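Nucleoside-diphosphate sugar epimerase (SulA family) (Corynebacterium glutamicum, PDB 3OH8) probably acts as an NAD(P)-dependent epimerase or related oxidoreductase on nucleotide-linked sugars. Local coordinates at residues S335-I340 with E406-A411. Sequence-based numbering, arbitrary orientation.
Sequences SWFSWI and EELALA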
ATOM      1  N   SER A 335     -11.814   6.743 -23.935  1.00 26.61           N
ATOM      2  CA  SER A 335     -10.640   7.259 -23.229  1.00 25.14           C
ATOM      3  C   SER A 335      -9.971   6.168 -22.403  1.00 23.42           C
ATOM      4  O   SER A 335     -10.645   5.459 -21.654  1.00 23.30           O
ATOM      5  CB  SER A 335     -11.032   8.421 -22.312  1.00 28.51           C
ATOM      6  OG  SER A 335     -11.210   9.604 -23.068  1.00 37.70           O
ATOM      7  N   TRP A 336      -8.653   6.041 -22.533  1.00 23.88           N
ATOM      8  CA  TRP A 336      -7.914   4.995 -21.828  1.00 21.39           C
ATOM      9  C   TRP A 336      -7.528   5.451 -20.429  1.00 23.75           C
ATOM     10  O   TRP A 336      -6.872   6.476 -20.249  1.00 21.46           O
ATOM     11  CB  TRP A 336      -6.661   4.576 -22.609  1.00 19.15           C
ATOM     12  CG  TRP A 336      -6.922   3.770 -23.853  1.00 23.33           C
ATOM     13  CD1 TRP A 336      -6.911   4.223 -25.146  1.00 21.98           C
ATOM     14  CD2 TRP A 336      -7.220   2.370 -23.923  1.00 22.68           C
ATOM     15  NE1 TRP A 336      -7.174   3.190 -26.010  1.00 24.96           N
ATOM     16  CE2 TRP A 336      -7.380   2.046 -25.290  1.00 23.88           C
ATOM     17  CE3 TRP A 336      -7.379   1.364 -22.967  1.00 26.37           C
ATOM     18  CZ2 TRP A 336      -7.680   0.756 -25.722  1.00 26.23           C
ATOM     19  CZ3 TRP A 336      -7.683   0.079 -23.399  1.00 31.87           C
ATOM     20  CH2 TRP A 336      -7.827  -0.212 -24.763  1.00 33.44           C
ATOM     21  N   PHE A 337      -7.952   4.671 -19.440  1.00 21.49           N
ATOM     22  CA  PHE A 337      -7.719   4.972 -18.040  1.00 19.09           C
ATOM     23  C   PHE A 337      -6.483   4.192 -17.592  1.00 20.48           C
ATOM     24  O   PHE A 337      -6.500   2.970 -17.537  1.00 18.84           O
ATOM     25  CB  PHE A 337      -8.952   4.566 -17.219  1.00 21.06           C
ATOM     26  CG  PHE A 337      -8.849   4.885 -15.757  1.00 20.92           C
ATOM     27  CD1 PHE A 337      -8.582   6.172 -15.332  1.00 24.33           C
ATOM     28  CD2 PHE A 337      -9.037   3.892 -14.804  1.00 24.45           C
ATOM     29  CE1 PHE A 337      -8.493   6.467 -13.983  1.00 30.85           C
ATOM     30  CE2 PHE A 337      -8.951   4.178 -13.454  1.00 25.68           C
ATOM     31  CZ  PHE A 337      -8.678   5.468 -13.039  1.00 25.39           C
ATOM     32  N   SER A 338      -5.409   4.917 -17.308  1.00 21.51           N
ATOM     33  CA  SER A 338      -4.135   4.322 -16.920  1.00 20.49           C
ATOM     34  C   SER A 338      -4.052   4.260 -15.384  1.00 19.00           C
ATOM     35  O   SER A 338      -3.853   5.285 -14.713  1.00 20.16           O
ATOM     36  CB  SER A 338      -2.995   5.153 -17.513  1.00 18.64           C
ATOM     37  OG  SER A 338      -1.735   4.759 -17.017  1.00 22.94           O
ATOM     38  N   TRP A 339      -4.231   3.057 -14.839  1.00 21.17           N
ATOM     39  CA  TRP A 339      -4.454   2.873 -13.401  1.00 17.22           C
ATOM     40  C   TRP A 339      -3.446   1.895 -12.822  1.00 15.18           C
ATOM     41  O   TRP A 339      -2.873   1.091 -13.544  1.00 17.40           O
ATOM     42  CB  TRP A 339      -5.849   2.302 -13.158  1.00 16.09           C
ATOM     43  CG  TRP A 339      -5.990   0.922 -13.715  1.00 19.86           C
ATOM     44  CD1 TRP A 339      -6.322   0.589 -14.996  1.00 21.30           C
ATOM     45  CD2 TRP A 339      -5.780  -0.319 -13.022  1.00 20.69           C
ATOM     46  NE1 TRP A 339      -6.328  -0.780 -15.146  1.00 19.59           N
ATOM     47  CE2 TRP A 339      -6.006  -1.364 -13.945  1.00 20.13           C
ATOM     48  CE3 TRP A 339      -5.420  -0.652 -11.711  1.00 17.17           C
ATOM     49  CZ2 TRP A 339      -5.884  -2.719 -13.604  1.00 19.36           C
ATOM     50  CZ3 TRP A 339      -5.302  -2.001 -11.366  1.00 14.45           C
ATOM     51  CH2 TRP A 339      -5.537  -3.014 -12.311  1.00 22.73           C
ATOM     52  N   ILE A 340      -3.252   1.961 -11.508  1.00 16.24           N
ATOM     53  CA  ILE A 340      -2.484   0.939 -10.802  1.00 12.50           C
ATOM     54  C   ILE A 340      -3.031   0.783  -9.373  1.00 12.47           C
ATOM     55  O   ILE A 340      -3.428   1.761  -8.741  1.00 15.78           O
ATOM     56  CB  ILE A 340      -0.970   1.286 -10.779  1.00 12.58           C
ATOM     57  CG1 ILE A 340      -0.176   0.136 -10.135  1.00 20.23           C
ATOM     58  CG2 ILE A 340      -0.735   2.642 -10.075  1.00 12.28           C
ATOM     59  CD1 ILE A 340       1.339   0.234 -10.306  1.00 18.53           C
ATOM     60  N   GLU A 406     -14.295  13.751 -12.088  1.00 44.43           N
ATOM     61  CA  GLU A 406     -15.254  13.881 -13.168  1.00 43.16           C
ATOM     62  C   GLU A 406     -14.561  14.098 -14.513  1.00 39.82           C
ATOM     63  O   GLU A 406     -15.125  13.798 -15.560  1.00 44.08           O
ATOM     64  CB  GLU A 406     -16.223  15.029 -12.865  1.00 49.44           C
ATOM     65  CG  GLU A 406     -16.856  15.007 -11.466  1.00 56.69           C
ATOM     66  CD  GLU A 406     -16.026  15.740 -10.409  1.00 62.28           C
ATOM     67  OE1 GLU A 406     -14.982  16.328 -10.764  1.00 63.29           O
ATOM     68  OE2 GLU A 406     -16.426  15.728  -9.220  1.00 61.49           O
ATOM     69  N   GLU A 407     -13.327  14.594 -14.468  1.00 32.73           N
ATOM     70  CA  GLU A 407     -12.595  14.985 -15.667  1.00 36.26           C
ATOM     71  C   GLU A 407     -11.457  14.021 -16.013  1.00 36.65           C
ATOM     72  O   GLU A 407     -10.685  14.280 -16.939  1.00 32.44           O
ATOM     73  CB  GLU A 407     -12.031  16.407 -15.507  1.00 36.72           C
ATOM     74  CG  GLU A 407     -13.075  17.479 -15.205  1.00 40.33           C
ATOM     75  CD  GLU A 407     -12.452  18.823 -14.839  1.00 48.64           C
ATOM     76  OE1 GLU A 407     -11.233  18.996 -15.050  1.00 51.12           O
ATOM     77  OE2 GLU A 407     -13.181  19.708 -14.340  1.00 51.22           O
ATOM     78  N   LEU A 408     -11.348  12.924 -15.266  1.00 27.01           N
ATOM     79  CA  LEU A 408     -10.309  11.927 -15.516  1.00 29.52           C
ATOM     80  C   LEU A 408     -10.412  11.399 -16.937  1.00 26.27           C
ATOM     81  O   LEU A 408      -9.403  11.068 -17.570  1.00 27.30           O
ATOM     82  CB  LEU A 408     -10.417  10.755 -14.522  1.00 32.35           C
ATOM     83  CG  LEU A 408      -9.808  11.002 -13.137  1.00 35.53           C
ATOM     84  CD1 LEU A 408      -9.971   9.785 -12.231  1.00 38.63           C
ATOM     85  CD2 LEU A 408      -8.337  11.386 -13.264  1.00 34.43           C
ATOM     86  N   ALA A 409     -11.639  11.327 -17.441  1.00 25.42           N
ATOM     87  CA  ALA A 409     -11.868  10.820 -18.794  1.00 28.50           C
ATOM     88  C   ALA A 409     -11.410  11.802 -19.850  1.00 29.89           C
ATOM     89  O   ALA A 409     -11.457  11.492 -21.035  1.00 31.10           O
ATOM     90  CB  ALA A 409     -13.333  10.471 -19.001  1.00 30.77           C
ATOM     91  N   LEU A 410     -10.979  12.990 -19.427  1.00 30.05           N
ATOM     92  CA  LEU A 410     -10.396  13.935 -20.366  1.00 27.56           C
ATOM     93  C   LEU A 410      -9.007  13.471 -20.790  1.00 29.66           C
ATOM     94  O   LEU A 410      -8.511  13.861 -21.848  1.00 27.79           O
ATOM     95  CB  LEU A 410     -10.352  15.359 -19.797  1.00 27.91           C
ATOM     96  CG  LEU A 410     -11.725  16.036 -19.719  1.00 28.73           C
ATOM     97  CD1 LEU A 410     -11.583  17.436 -19.197  1.00 26.54           C
ATOM     98  CD2 LEU A 410     -12.388  16.043 -21.087  1.00 32.93           C
ATOM     99  N   ALA A 411      -8.386  12.640 -19.962  1.00 27.11           N
ATOM    100  CA  ALA A 411      -7.112  12.025 -20.311  1.00 27.01           C
ATOM    101  C   ALA A 411      -7.335  10.688 -21.017  1.00 28.13           C
ATOM    102  O   ALA A 411      -8.363  10.036 -20.832  1.00 31.20           O
ATOM    103  CB  ALA A 411      -6.238  11.836 -19.044  1.00 19.49           C
TER
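The hydroxyl of Ser335 donates a hydrogen bond to the backbone carbonyl of Ala409, with 2.8 Å between OG and O. This bond ties the residue just before strand 336-341 of the Rossmann-type epimerase/dehydratase domain to the 3-10 segment 408-410 in the DUF1731 region. The C=O...OG angle is 151°, and the donor is tilted 17° from the carbonyl plane. In Ser335, OG stands anti to the carbonyl carbon and beside the backbone N (chi1 -78°), which turns it to the Ala409 oxygen. CB of the same serine packs against a second carbonyl, lying 3.5 Å from Ala411 O.

Within 406-411 the turn is closed by two backbone hydrogen bonds, from Leu410 N to Glu407 O and from Ala411 N to Leu408 O. Just beyond it, Trp336 is backbone hydrogen-bonded to Gln413, and its N to Ser412 OG, so the strand is also bonded to the first residues of strand 412-415, which follows the turn. The CB of Trp336 is directed away from 406-411, and its indole NE1 is hydrogen-bonded to Asp264 OD1.

Deeper in, an apolar contact takes over. Phe337 carries CG anti to its backbone N, and CE1 is the atom of its buried ring that approaches 406-411. Val306 of the neighbouring parallel strand and Ile432 of helix 432-440 also touch this side chain, while Leu408 packs further on Met314 and Leu318 of helix 314-320. Between the two residues, Leu408 CD1 approaches the ring obliquely and rests 4.0 Å from Phe337 CE1.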